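Local coordinates for glycosyl hydrolases family 31 family protein (PDB 6DRU) that releases alpha-xylose from the non-reducing terminal glucose of xyloglucan oligosaccharides, acting as a family 31 alpha-xylosidase, at residues A[28-33]-A[217-222]; A[43-48]-A[190-195]; A[177-182]-A[472-477]; A[194-199]-A[430-435]; A[365-370]-A[437-442]. All blocks are in the same frame, centred on the assembly; numbering follows the deposited sequence.

Interaction 1 of 5, residues A[28-33]-A[217-222]; sequences GFRVRA and DYVIVA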
# COMPACT_ATOMS: atom_id res chain seq x y z
N GLY A 28 21.09 -16.98 -28.21
CA GLY A 28 20.39 -16.36 -27.10
C GLY A 28 19.25 -15.47 -27.56
O GLY A 28 19.28 -14.91 -28.66
N PHE A 29 18.24 -15.37 -26.70
CA PHE A 29 17.13 -14.45 -26.88
C PHE A 29 16.99 -13.59 -25.63
O PHE A 29 17.21 -14.07 -24.51
CB PHE A 29 15.81 -15.18 -27.15
CG PHE A 29 15.63 -15.58 -28.59
CD1 PHE A 29 15.60 -14.63 -29.59
CD2 PHE A 29 15.48 -16.92 -28.94
CE1 PHE A 29 15.43 -14.99 -30.91
CE2 PHE A 29 15.31 -17.29 -30.26
CZ PHE A 29 15.29 -16.32 -31.25
N ARG A 30 16.64 -12.32 -25.82
CA ARG A 30 16.35 -11.41 -24.73
C ARG A 30 14.88 -11.03 -24.78
O ARG A 30 14.38 -10.59 -25.82
CB ARG A 30 17.23 -10.15 -24.81
CG ARG A 30 17.01 -9.20 -23.65
CD ARG A 30 17.78 -7.91 -23.83
NE ARG A 30 17.79 -7.13 -22.59
CZ ARG A 30 18.25 -5.88 -22.50
NH1 ARG A 30 18.72 -5.26 -23.58
NH2 ARG A 30 18.22 -5.25 -21.34
N VAL A 31 14.19 -11.19 -23.65
CA VAL A 31 12.76 -10.94 -23.55
C VAL A 31 12.52 -9.83 -22.54
O VAL A 31 13.04 -9.88 -21.42
CB VAL A 31 11.99 -12.21 -23.16
CG1 VAL A 31 10.51 -11.90 -22.96
CG2 VAL A 31 12.16 -13.28 -24.22
N ARG A 32 11.73 -8.83 -22.94
CA ARG A 32 11.32 -7.74 -22.07
C ARG A 32 9.82 -7.53 -22.20
O ARG A 32 9.28 -7.57 -23.31
CB ARG A 32 12.08 -6.45 -22.38
CG ARG A 32 13.46 -6.40 -21.75
CD ARG A 32 14.22 -5.14 -22.12
NE ARG A 32 14.64 -5.14 -23.51
CZ ARG A 32 15.44 -4.22 -24.05
NH1 ARG A 32 15.91 -3.22 -23.31
NH2 ARG A 32 15.77 -4.30 -25.34
N ALA A 33 9.16 -7.31 -21.07
CA ALA A 33 7.71 -7.15 -21.04
C ALA A 33 7.33 -6.09 -20.02
O ALA A 33 7.96 -5.98 -18.97
CB ALA A 33 7.01 -8.48 -20.71
N ASP A 217 12.70 -8.33 -17.42
CA ASP A 217 13.80 -8.51 -18.37
C ASP A 217 14.53 -9.80 -18.05
O ASP A 217 15.03 -9.97 -16.93
CB ASP A 217 14.75 -7.31 -18.32
CG ASP A 217 15.83 -7.36 -19.39
OD1 ASP A 217 15.79 -8.26 -20.25
OD2 ASP A 217 16.73 -6.49 -19.36
N TYR A 218 14.60 -10.72 -19.02
CA TYR A 218 15.38 -11.94 -18.84
C TYR A 218 16.00 -12.35 -20.17
O TYR A 218 15.57 -11.91 -21.24
CB TYR A 218 14.53 -13.08 -18.26
CG TYR A 218 13.40 -13.59 -19.13
CD1 TYR A 218 13.63 -14.56 -20.10
CD2 TYR A 218 12.10 -13.12 -18.97
CE1 TYR A 218 12.60 -15.04 -20.89
CE2 TYR A 218 11.07 -13.60 -19.76
CZ TYR A 218 11.33 -14.56 -20.72
OH TYR A 218 10.30 -15.03 -21.50
N VAL A 219 17.03 -13.19 -20.07
CA VAL A 219 17.77 -13.69 -21.22
C VAL A 219 17.91 -15.20 -21.09
O VAL A 219 18.20 -15.70 -20.00
CB VAL A 219 19.17 -13.03 -21.33
CG1 VAL A 219 19.92 -13.58 -22.54
CG2 VAL A 219 19.05 -11.52 -21.42
N ILE A 220 17.68 -15.92 -22.18
CA ILE A 220 17.83 -17.37 -22.22
C ILE A 220 18.80 -17.72 -23.34
O ILE A 220 18.68 -17.20 -24.46
CB ILE A 220 16.47 -18.08 -22.41
CG1 ILE A 220 16.66 -19.60 -22.44
CG2 ILE A 220 15.75 -17.59 -23.66
CD1 ILE A 220 15.36 -20.37 -22.42
N VAL A 221 19.76 -18.58 -23.04
CA VAL A 221 20.78 -19.00 -23.99
C VAL A 221 20.87 -20.51 -23.97
O VAL A 221 20.83 -21.14 -22.91
CB VAL A 221 22.15 -18.35 -23.67
CG1 VAL A 221 22.57 -18.64 -22.24
CG2 VAL A 221 23.21 -18.84 -24.65
N ALA A 222 20.98 -21.11 -25.16
CA ALA A 222 21.00 -22.56 -25.32
C ALA A 222 22.40 -23.06 -25.66
O ALA A 222 23.20 -22.36 -26.28
CB ALA A 222 20.02 -23.00 -26.41
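Val31 and Tyr218 form a closely packed part of this antiparallel pairing, an example of how side chains on the two faces of a sheet make different kinds of contact. They are a hydrogen-bonded pair, with Val31 N to Tyr218 O at 2.9 Å and Tyr218 N back to Val31 O at 3.0 Å. Tyr218 CG is set between the backbone N and the carbonyl carbon (chi1 65°). The two side chains lie side by side, pointing the same way, and Val31 CB sits over one ring face, offset toward the rim and 3.8 Å from the ring centroid, a CH-pi contact.

The other face mixes charge with valines. Beside Val219, Arg30, extended from CG to NE, grips Asp217 side-on in a salt bridge: NH2 reaches OD2 at 2.8 Å and NE reaches OD1 at 3.3 Å, both on the syn sides. Arg32 turns its charged end to Gln22, while its CG lies 3.3 Å from Asp217 OD1.

Toward Gly28 the contact thins. Phe29 and Ile220 exchange backbone bonds, but their side chains meet just through CB and CG2 at 4.2 Å, and the Phe29 ring turns off toward Ile81 and Leu83.

Strand 17-23 flanks one side and strand 187-191 the other. Phe99 of strand 98-102 packs on Phe29, Val31 and Ile220, joining this sheet to a second one as in the N-terminal beta-sandwich of family 31 enzymes.

Interaction 2 of 5, residues A[43-48]-A[190-195]; sequences EISFIY and IWNMPA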
# COMPACT_ATOMS: atom_id res chain seq x y z
N GLU A 43 16.16 2.03 -16.21
CA GLU A 43 16.19 0.80 -15.44
C GLU A 43 17.61 0.27 -15.33
O GLU A 43 18.45 0.50 -16.21
CB GLU A 43 15.29 -0.26 -16.08
CG GLU A 43 13.79 0.02 -15.95
CD GLU A 43 13.26 0.90 -17.06
OE1 GLU A 43 14.02 1.19 -18.01
OE2 GLU A 43 12.07 1.30 -16.99
N ILE A 44 17.88 -0.44 -14.24
CA ILE A 44 19.21 -0.99 -13.97
C ILE A 44 19.32 -2.35 -14.64
O ILE A 44 18.48 -3.23 -14.43
CB ILE A 44 19.48 -1.08 -12.46
CG1 ILE A 44 19.69 0.31 -11.85
CG2 ILE A 44 20.68 -1.98 -12.19
CD1 ILE A 44 18.42 1.06 -11.53
N SER A 45 20.37 -2.53 -15.44
CA SER A 45 20.60 -3.75 -16.19
C SER A 45 22.00 -4.25 -15.89
O SER A 45 22.93 -3.46 -15.69
CB SER A 45 20.44 -3.53 -17.71
OG SER A 45 20.72 -4.72 -18.43
N PHE A 46 22.15 -5.57 -15.84
CA PHE A 46 23.42 -6.21 -15.52
C PHE A 46 24.02 -6.94 -16.71
O PHE A 46 25.04 -7.62 -16.56
CB PHE A 46 23.24 -7.16 -14.34
CG PHE A 46 22.79 -6.48 -13.08
CD1 PHE A 46 23.71 -5.86 -12.24
CD2 PHE A 46 21.45 -6.44 -12.73
CE1 PHE A 46 23.29 -5.22 -11.08
CE2 PHE A 46 21.03 -5.81 -11.57
CZ PHE A 46 21.95 -5.20 -10.75
N ILE A 47 23.41 -6.82 -17.89
CA ILE A 47 23.90 -7.48 -19.09
C ILE A 47 24.44 -6.43 -20.05
O ILE A 47 24.04 -5.26 -20.02
CB ILE A 47 22.81 -8.34 -19.77
CG1 ILE A 47 21.69 -7.45 -20.30
CG2 ILE A 47 22.27 -9.38 -18.81
CD1 ILE A 47 20.73 -8.17 -21.23
N TYR A 48 25.38 -6.85 -20.90
CA TYR A 48 26.02 -5.97 -21.86
C TYR A 48 25.22 -5.92 -23.15
O TYR A 48 24.73 -6.95 -23.63
CB TYR A 48 27.45 -6.45 -22.16
CG TYR A 48 28.43 -6.21 -21.03
CD1 TYR A 48 28.50 -7.07 -19.95
CD2 TYR A 48 29.29 -5.12 -21.05
CE1 TYR A 48 29.40 -6.86 -18.92
CE2 TYR A 48 30.19 -4.89 -20.03
CZ TYR A 48 30.24 -5.77 -18.96
OH TYR A 48 31.14 -5.55 -17.94
N ILE A 190 19.05 -15.91 -17.23
CA ILE A 190 19.43 -14.75 -16.44
C ILE A 190 18.18 -13.91 -16.20
O ILE A 190 17.57 -13.41 -17.16
CB ILE A 190 20.51 -13.90 -17.13
CG1 ILE A 190 21.74 -14.76 -17.43
CG2 ILE A 190 20.89 -12.71 -16.26
CD1 ILE A 190 22.82 -14.01 -18.19
N TRP A 191 17.81 -13.74 -14.93
CA TRP A 191 16.71 -12.86 -14.53
C TRP A 191 17.33 -11.49 -14.26
O TRP A 191 17.76 -11.18 -13.14
CB TRP A 191 16.00 -13.44 -13.32
CG TRP A 191 14.83 -12.67 -12.77
CD1 TRP A 191 14.81 -11.92 -11.63
CD2 TRP A 191 13.50 -12.62 -13.30
NE1 TRP A 191 13.56 -11.39 -11.43
CE2 TRP A 191 12.73 -11.80 -12.44
CE3 TRP A 191 12.88 -13.17 -14.43
CZ2 TRP A 191 11.39 -11.52 -12.68
CZ3 TRP A 191 11.54 -12.89 -14.66
CH2 TRP A 191 10.81 -12.08 -13.78
N ASN A 192 17.39 -10.66 -15.30
CA ASN A 192 18.09 -9.38 -15.27
C ASN A 192 17.23 -8.33 -14.55
O ASN A 192 16.66 -7.42 -15.15
CB ASN A 192 18.45 -8.93 -16.68
CG ASN A 192 19.33 -7.70 -16.70
OD1 ASN A 192 20.09 -7.45 -15.76
ND2 ASN A 192 19.25 -6.93 -17.78
N MET A 193 17.15 -8.48 -13.23
CA MET A 193 16.29 -7.65 -12.40
C MET A 193 17.01 -7.30 -11.10
O MET A 193 17.55 -8.21 -10.44
CB MET A 193 14.96 -8.35 -12.11
CG MET A 193 14.21 -8.82 -13.34
SD MET A 193 13.30 -7.48 -14.13
CE MET A 193 11.86 -7.38 -13.07
N PRO A 194 17.04 -6.03 -10.71
CA PRO A 194 17.63 -5.65 -9.41
C PRO A 194 16.67 -5.71 -8.24
O PRO A 194 17.08 -5.41 -7.11
CB PRO A 194 18.07 -4.21 -9.68
CG PRO A 194 17.04 -3.69 -10.61
CD PRO A 194 16.63 -4.85 -11.49
N ALA A 195 15.41 -6.07 -8.46
CA ALA A 195 14.43 -6.08 -7.39
C ALA A 195 14.55 -7.34 -6.53
O ALA A 195 14.91 -8.41 -7.02
CB ALA A 195 13.01 -5.98 -7.96
O HOH W 1 16.57 -4.72 -15.27
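Asn192 presents its carboxamide to Ser45 and Phe46, showing how one side-chain amide can hold two irregular pieces of chain together. Both hydrogen bonds across the contact use this group. ND2 donates to Ser45 OG at 2.7 Å, with the acceptor nearly in the amide plane, and OD1 receives Phe46 N at 2.8 Å on a lone pair in the carbonyl plane. Asn192 CG, anti to the backbone N (chi1 -173°), stands on the side of 43-48, and Asn192 is itself the centre of an inverse gamma turn.

A water adds an indirect link, donating to Ile44 O at 2.6 Å and to Asn192 O at 2.7 Å.

The apolar contacts flank the amide. Pro194 offers CG to Ile44 CB at 4.0 Å and CB to Phe46 CE2 at 3.9 Å, the latter at the ring edge. Ile47 CG2 faces Ile190 CG2 at 4.4 Å. Separately, the Ile47 CG1 methylene packs on the amide nitrogen, 3.5 Å from Asn192 ND2.

Asn192 ND2 also donates to Asp217 OD2. With ND2 facing two acceptors and OD1 facing a backbone N-H, the amide has donor and acceptor ends matched to their partners, which implies a single preferred orientation in this buried setting.

Interaction 3 of 5, residues A[177-182]-A[472-477]; sequences PTPVFM and GYIGSQ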
# COMPACT_ATOMS: atom_id res chain seq x y z
N PRO A 177 21.89 -14.54 -3.06
CA PRO A 177 21.02 -15.09 -4.12
C PRO A 177 21.16 -14.30 -5.41
O PRO A 177 20.99 -13.07 -5.42
CB PRO A 177 19.61 -14.95 -3.52
CG PRO A 177 19.73 -13.83 -2.55
CD PRO A 177 21.12 -13.91 -1.98
N THR A 178 21.47 -15.00 -6.49
CA THR A 178 21.66 -14.38 -7.79
C THR A 178 20.95 -15.21 -8.86
O THR A 178 21.30 -16.37 -9.07
CB THR A 178 23.15 -14.25 -8.12
OG1 THR A 178 23.80 -13.49 -7.09
CG2 THR A 178 23.35 -13.55 -9.45
N PRO A 179 19.96 -14.64 -9.55
CA PRO A 179 19.16 -15.43 -10.50
C PRO A 179 19.88 -15.68 -11.83
O PRO A 179 19.46 -15.22 -12.89
CB PRO A 179 17.90 -14.57 -10.66
CG PRO A 179 18.40 -13.18 -10.50
CD PRO A 179 19.52 -13.24 -9.48
N VAL A 180 20.98 -16.42 -11.76
CA VAL A 180 21.71 -16.89 -12.93
C VAL A 180 21.95 -18.38 -12.71
O VAL A 180 22.68 -18.76 -11.79
CB VAL A 180 23.04 -16.15 -13.14
CG1 VAL A 180 23.84 -16.81 -14.26
CG2 VAL A 180 22.78 -14.69 -13.46
N PHE A 181 21.34 -19.22 -13.55
CA PHE A 181 21.44 -20.66 -13.35
C PHE A 181 21.61 -21.37 -14.69
O PHE A 181 21.20 -20.86 -15.74
CB PHE A 181 20.23 -21.23 -12.61
CG PHE A 181 18.96 -21.28 -13.43
CD1 PHE A 181 18.62 -22.42 -14.14
CD2 PHE A 181 18.10 -20.20 -13.46
CE1 PHE A 181 17.46 -22.47 -14.88
CE2 PHE A 181 16.93 -20.25 -14.19
CZ PHE A 181 16.61 -21.39 -14.91
N MET A 182 22.22 -22.55 -14.63
CA MET A 182 22.31 -23.46 -15.76
C MET A 182 21.41 -24.67 -15.50
O MET A 182 21.28 -25.12 -14.36
CB MET A 182 23.74 -23.94 -15.99
CG MET A 182 24.75 -22.85 -16.30
SD MET A 182 26.38 -23.55 -16.63
CE MET A 182 26.63 -24.55 -15.16
N GLY A 472 27.44 -9.67 -3.77
CA GLY A 472 27.53 -9.24 -5.15
C GLY A 472 26.23 -9.55 -5.85
O GLY A 472 25.20 -9.74 -5.21
N TYR A 473 26.29 -9.61 -7.18
CA TYR A 473 25.08 -9.90 -7.94
C TYR A 473 25.48 -10.33 -9.36
O TYR A 473 26.60 -10.81 -9.58
CB TYR A 473 24.13 -8.70 -7.93
CG TYR A 473 22.69 -9.07 -8.19
CD1 TYR A 473 22.07 -10.05 -7.43
CD2 TYR A 473 21.95 -8.44 -9.18
CE1 TYR A 473 20.75 -10.40 -7.66
CE2 TYR A 473 20.63 -8.78 -9.41
CZ TYR A 473 20.04 -9.76 -8.65
OH TYR A 473 18.72 -10.11 -8.87
N ILE A 474 24.56 -10.16 -10.30
CA ILE A 474 24.78 -10.58 -11.68
C ILE A 474 25.98 -9.85 -12.26
O ILE A 474 26.05 -8.61 -12.21
CB ILE A 474 23.51 -10.34 -12.51
CG1 ILE A 474 22.32 -11.08 -11.90
CG2 ILE A 474 23.73 -10.78 -13.95
CD1 ILE A 474 20.99 -10.72 -12.53
N GLY A 475 26.92 -10.61 -12.80
CA GLY A 475 28.07 -10.01 -13.45
C GLY A 475 29.11 -9.43 -12.51
O GLY A 475 29.94 -8.63 -12.95
N SER A 476 29.09 -9.81 -11.23
CA SER A 476 30.08 -9.30 -10.29
C SER A 476 31.50 -9.71 -10.66
O SER A 476 32.45 -9.10 -10.16
CB SER A 476 29.75 -9.77 -8.87
OG SER A 476 28.71 -9.00 -8.30
N GLN A 477 31.66 -10.72 -11.51
CA GLN A 477 32.99 -11.17 -11.90
C GLN A 477 33.74 -10.13 -12.73
O GLN A 477 34.94 -10.30 -12.96
CB GLN A 477 32.91 -12.49 -12.66
CG GLN A 477 32.29 -12.39 -14.05
CD GLN A 477 30.78 -12.51 -14.01
OE1 GLN A 477 30.17 -12.61 -12.95
NE2 GLN A 477 30.16 -12.53 -15.19
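Pro177 meets the Tyr473 ring at its edge, its carbonyl O in the ring plane and 3.5 Å from CE1, while Ile474 CG1 from the ring's own segment covers one face, offset toward the rim. Pro179 crosses this side chain at about a right angle and brings CD obliquely to the phenol end, 3.3 Å from OH. That hydroxyl is hydrogen-bonded to Met193 O, and Pro177 O accepts from Lys437 NZ.

The rest of the contact is mainly apolar and centres on Ile474. Its CG1, anti to the carbonyl carbon (chi1 -57°), lies 3.6 Å from Thr178 CG2, and Val180 CG2 approaches the same carbon at 4.0 Å. Ile474 CD1 extends to Pro179 CG at 4.1 Å. Each segment contains a turn: Pro179 centres an inverse gamma turn, and Tyr473 to Ser476 form a type II turn, with Tyr473 N bonded to Ser476 OG at 2.7 Å.

The principle illustrated is a domain joint. Strand 176-183, paired with strand 187-191 in the N-terminal sheet, meets the TIM-barrel loop between strands 467-469 and 481-484, with helix 492-508 touching Thr178 and Val180.

Interaction 4 of 5, residues A[194-199]-A[430-435]; sequences PAEGRM and GTQLSV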
# COMPACT_ATOMS: atom_id res chain seq x y z
N PRO A 194 17.04 -6.03 -10.71
CA PRO A 194 17.63 -5.65 -9.41
C PRO A 194 16.67 -5.71 -8.24
O PRO A 194 17.08 -5.41 -7.11
CB PRO A 194 18.07 -4.21 -9.68
CG PRO A 194 17.04 -3.69 -10.61
CD PRO A 194 16.63 -4.85 -11.49
N ALA A 195 15.41 -6.07 -8.46
CA ALA A 195 14.43 -6.08 -7.39
C ALA A 195 14.55 -7.34 -6.53
O ALA A 195 14.91 -8.41 -7.02
CB ALA A 195 13.01 -5.98 -7.96
N GLU A 196 14.25 -7.19 -5.25
CA GLU A 196 14.13 -8.35 -4.39
C GLU A 196 12.93 -9.20 -4.81
O GLU A 196 11.98 -8.70 -5.41
CB GLU A 196 13.99 -7.93 -2.92
CG GLU A 196 15.25 -7.30 -2.34
CD GLU A 196 15.18 -7.17 -0.83
OE1 GLU A 196 14.07 -7.28 -0.26
OE2 GLU A 196 16.24 -6.96 -0.20
N GLY A 197 13.00 -10.48 -4.49
CA GLY A 197 11.93 -11.37 -4.89
C GLY A 197 12.10 -12.81 -4.46
O GLY A 197 12.36 -13.10 -3.29
N ARG A 198 11.98 -13.73 -5.42
CA ARG A 198 11.84 -15.14 -5.09
C ARG A 198 12.25 -15.98 -6.29
O ARG A 198 11.94 -15.63 -7.43
CB ARG A 198 10.39 -15.44 -4.69
CG ARG A 198 10.16 -16.78 -4.02
CD ARG A 198 8.68 -17.13 -4.11
NE ARG A 198 7.84 -15.96 -3.85
CZ ARG A 198 6.62 -15.79 -4.35
NH1 ARG A 198 6.09 -16.72 -5.14
NH2 ARG A 198 5.93 -14.70 -4.06
N MET A 199 12.93 -17.08 -6.02
CA MET A 199 13.27 -18.08 -7.03
C MET A 199 12.59 -19.39 -6.64
O MET A 199 12.90 -19.95 -5.59
CB MET A 199 14.78 -18.27 -7.14
CG MET A 199 15.48 -17.32 -8.09
SD MET A 199 17.26 -17.62 -8.19
CE MET A 199 17.88 -16.56 -6.89
N GLY A 430 16.22 3.67 -6.29
CA GLY A 430 14.97 3.01 -6.00
C GLY A 430 14.88 2.71 -4.52
O GLY A 430 15.55 3.33 -3.71
N THR A 431 14.03 1.75 -4.18
CA THR A 431 13.91 1.27 -2.82
C THR A 431 14.60 -0.08 -2.69
O THR A 431 15.05 -0.68 -3.67
CB THR A 431 12.44 1.16 -2.39
OG1 THR A 431 11.78 0.17 -3.19
CG2 THR A 431 11.74 2.50 -2.56
N GLN A 432 14.70 -0.55 -1.44
CA GLN A 432 15.30 -1.86 -1.20
C GLN A 432 14.53 -2.96 -1.93
O GLN A 432 15.13 -3.91 -2.44
CB GLN A 432 15.34 -2.14 0.30
CG GLN A 432 15.92 -3.50 0.67
CD GLN A 432 17.40 -3.60 0.38
OE1 GLN A 432 18.10 -2.59 0.31
NE2 GLN A 432 17.89 -4.82 0.20
N LEU A 433 13.20 -2.84 -2.00
CA LEU A 433 12.41 -3.86 -2.67
C LEU A 433 12.53 -3.80 -4.19
O LEU A 433 12.35 -4.82 -4.86
CB LEU A 433 10.94 -3.74 -2.26
CG LEU A 433 10.63 -4.14 -0.82
CD1 LEU A 433 9.14 -4.29 -0.60
CD2 LEU A 433 11.36 -5.43 -0.46
N SER A 434 12.84 -2.63 -4.74
CA SER A 434 12.87 -2.46 -6.19
C SER A 434 14.26 -2.53 -6.80
O SER A 434 14.37 -2.83 -8.00
CB SER A 434 12.22 -1.12 -6.58
OG SER A 434 12.92 -0.03 -5.99
N VAL A 435 15.31 -2.27 -6.03
CA VAL A 435 16.65 -2.14 -6.59
C VAL A 435 17.69 -2.64 -5.59
O VAL A 435 18.90 -2.50 -5.80
CB VAL A 435 16.92 -0.68 -7.01
CG1 VAL A 435 17.35 0.17 -5.82
CG2 VAL A 435 17.94 -0.62 -8.14
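Glu196 OE2 accepts from Gln432 NE2 at 2.7 Å. The amide donates close to its own plane but reaches the oxygen from above the carboxylate plane, 42° out of it, and the two flat groups stand 80° apart. A bend at chi2 (69°) swings CD of Gln432 round, and Gln432 OE1 is hydrogen-bonded to Tyr427 OH. The other carboxylate oxygen, Glu196 OE1, lies 3.3 Å from Leu433 CD2.

The contact brings the lead-in to strand 197-201 of the N-terminal region against a short helix of the TIM-barrel domain. Helix 432-435, which supplies Gln432 and Leu433, opens with a capping box, a compact example of side chains serving a helix start: Thr431 N donates to Ser434 OG at 2.8 Å, and Ser434 N returns a weak bond to Thr431 OG1. Thr431 OG1 is also hydrogen-bonded to Pro131 O of a second subunit, so the cap lies at an assembly interface.

Farther along the helix the backbones come close. Glu196 N makes a weak bond to Leu433 O at 3.1 Å, and Ala195 CB lies 3.4 Å from that same oxygen. Pro194 turns CB toward Val435 CG2 at 3.9 Å.

Interaction 5 of 5, residues A[365-370]-A[437-442]; sequences YDSTNP and KLYPWA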
# COMPACT_ATOMS: atom_id res chain seq x y z
N TYR A 365 25.75 4.16 3.79
CA TYR A 365 25.94 5.08 2.68
C TYR A 365 25.30 4.50 1.42
O TYR A 365 25.11 3.28 1.30
CB TYR A 365 27.43 5.36 2.46
CG TYR A 365 28.10 4.52 1.40
CD1 TYR A 365 28.61 5.11 0.24
CD2 TYR A 365 28.21 3.14 1.53
CE1 TYR A 365 29.21 4.35 -0.74
CE2 TYR A 365 28.81 2.37 0.55
CZ TYR A 365 29.31 2.98 -0.58
OH TYR A 365 29.92 2.24 -1.57
N ASP A 366 24.97 5.38 0.48
CA ASP A 366 24.21 4.99 -0.70
C ASP A 366 25.18 4.64 -1.83
O ASP A 366 25.65 5.51 -2.55
CB ASP A 366 23.26 6.10 -1.11
CG ASP A 366 22.28 5.67 -2.18
OD1 ASP A 366 22.24 4.47 -2.50
OD2 ASP A 366 21.56 6.54 -2.71
N SER A 367 25.48 3.34 -1.98
CA SER A 367 26.37 2.91 -3.05
C SER A 367 25.76 3.11 -4.43
O SER A 367 26.50 3.17 -5.41
CB SER A 367 26.76 1.45 -2.86
OG SER A 367 25.64 0.59 -2.99
N THR A 368 24.43 3.21 -4.52
CA THR A 368 23.79 3.48 -5.80
C THR A 368 23.90 4.95 -6.20
O THR A 368 23.66 5.28 -7.37
CB THR A 368 22.32 3.07 -5.76
OG1 THR A 368 21.58 3.99 -4.95
CG2 THR A 368 22.17 1.67 -5.19
N ASN A 369 24.25 5.83 -5.27
CA ASN A 369 24.45 7.24 -5.57
C ASN A 369 25.86 7.44 -6.10
O ASN A 369 26.83 7.19 -5.36
CB ASN A 369 24.22 8.08 -4.32
CG ASN A 369 24.21 9.58 -4.59
OD1 ASN A 369 24.81 10.06 -5.56
ND2 ASN A 369 23.53 10.33 -3.74
N PRO A 370 26.03 7.88 -7.35
CA PRO A 370 27.40 8.08 -7.87
C PRO A 370 28.20 9.10 -7.08
O PRO A 370 29.42 8.93 -6.94
CB PRO A 370 27.15 8.55 -9.31
CG PRO A 370 25.78 8.03 -9.65
CD PRO A 370 25.00 8.12 -8.37
N LYS A 437 19.01 -5.45 -4.71
CA LYS A 437 20.06 -6.38 -5.11
C LYS A 437 21.25 -5.68 -5.74
O LYS A 437 22.30 -6.31 -5.92
CB LYS A 437 19.49 -7.42 -6.08
CG LYS A 437 18.21 -8.09 -5.60
CD LYS A 437 18.45 -8.91 -4.34
CE LYS A 437 19.04 -10.27 -4.68
NZ LYS A 437 20.19 -10.62 -3.81
N LEU A 438 21.12 -4.40 -6.09
CA LEU A 438 22.21 -3.64 -6.69
C LEU A 438 23.23 -3.17 -5.66
O LEU A 438 24.38 -2.92 -6.04
CB LEU A 438 21.63 -2.43 -7.44
CG LEU A 438 22.56 -1.30 -7.90
CD1 LEU A 438 23.53 -1.77 -8.97
CD2 LEU A 438 21.75 -0.11 -8.40
N TYR A 439 22.85 -3.08 -4.39
CA TYR A 439 23.71 -2.41 -3.40
C TYR A 439 25.11 -3.01 -3.31
O TYR A 439 26.08 -2.24 -3.44
CB TYR A 439 23.01 -2.41 -2.03
CG TYR A 439 23.72 -1.55 -1.01
CD1 TYR A 439 24.72 -2.08 -0.20
CD2 TYR A 439 23.40 -0.21 -0.86
CE1 TYR A 439 25.38 -1.29 0.73
CE2 TYR A 439 24.05 0.58 0.07
CZ TYR A 439 25.03 0.04 0.86
OH TYR A 439 25.68 0.82 1.79
N PRO A 440 25.31 -4.31 -3.08
CA PRO A 440 26.69 -4.82 -3.01
C PRO A 440 27.40 -4.76 -4.35
O PRO A 440 28.62 -4.59 -4.38
CB PRO A 440 26.51 -6.26 -2.52
CG PRO A 440 25.16 -6.65 -3.01
CD PRO A 440 24.32 -5.40 -2.91
N TRP A 441 26.67 -4.91 -5.45
CA TRP A 441 27.27 -4.78 -6.78
C TRP A 441 27.81 -3.38 -6.99
O TRP A 441 28.92 -3.20 -7.51
CB TRP A 441 26.22 -5.14 -7.84
CG TRP A 441 26.74 -5.30 -9.23
CD1 TRP A 441 27.08 -6.47 -9.85
CD2 TRP A 441 26.96 -4.26 -10.19
NE1 TRP A 441 27.50 -6.23 -11.13
CE2 TRP A 441 27.44 -4.88 -11.37
CE3 TRP A 441 26.81 -2.87 -10.17
CZ2 TRP A 441 27.76 -4.15 -12.51
CZ3 TRP A 441 27.13 -2.15 -11.31
CH2 TRP A 441 27.60 -2.79 -12.46
N ALA A 442 27.04 -2.36 -6.60
CA ALA A 442 27.50 -0.98 -6.72
C ALA A 442 28.59 -0.65 -5.70
O ALA A 442 29.37 0.28 -5.94
CB ALA A 442 26.33 -0.01 -6.56
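Tyr365 and Ser367 meet Tyr439 where the type I turn from Asp366 to Asn369 packs against the N-terminal part of helix 439-455, both within the TIM-barrel domain. The contact exemplifies a loop fastened to a helix through one aromatic side chain and one backbone carbonyl.

Two hydrogen bonds cross it. Tyr439 CG stands anti to the backbone N (chi1 -171°), on the side of the loop, and OH at the far end of the ring donates to Tyr365 O at 2.6 Å, in the carbonyl plane, with that oxygen also lying in the plane of the Tyr439 ring at its edge. Ser367 OG donates to Tyr439 O at 2.9 Å, tilted 18° from the carbonyl plane. The turn has its own polar bracing: Thr368 OG1 donates to Asp366 OD1 at 2.6 Å, on the syn side.

The aromatic contact involves the same residues. Ser367 lies over one face of Tyr439, its CB 4.3 Å from the ring centroid in a CH-pi contact and its OG offset toward the rim. Tyr365 crosses Tyr439 obliquely, and its own hydroxyl bonds to His443 ND1.

An apolar pair joins Thr368 CG2 to Leu438 CD2 at 3.7 Å. Separately, the Ala442 CB methyl makes van der Waals contact with a carbonyl oxygen, 3.4 Å from Ser367 O.

Overall arrangement
Followed from the N terminus, these contacts show how successive chain closures interlock two domains. Interaction 1 opens on strand 28-35 and closes at strand 216-222; interaction 2, from 43-48 to 190-195, opens and closes within that span. Interaction 3 starts at 177-182, before either has closed, and so crosses both on its way to 472-477. Interaction 4 begins on Pro194 and Ala195, where interaction 2 ends, crosses interaction 1 and closes at 430-435, inside the span of interaction 3. Interaction 5, from 365-370 to 437-442, also lies within that span and crosses interaction 4. Interactions 1 and 2 are internal to the N-terminal region, 3 and 4 join it to the TIM-barrel domain, and 5 is internal to the barrel.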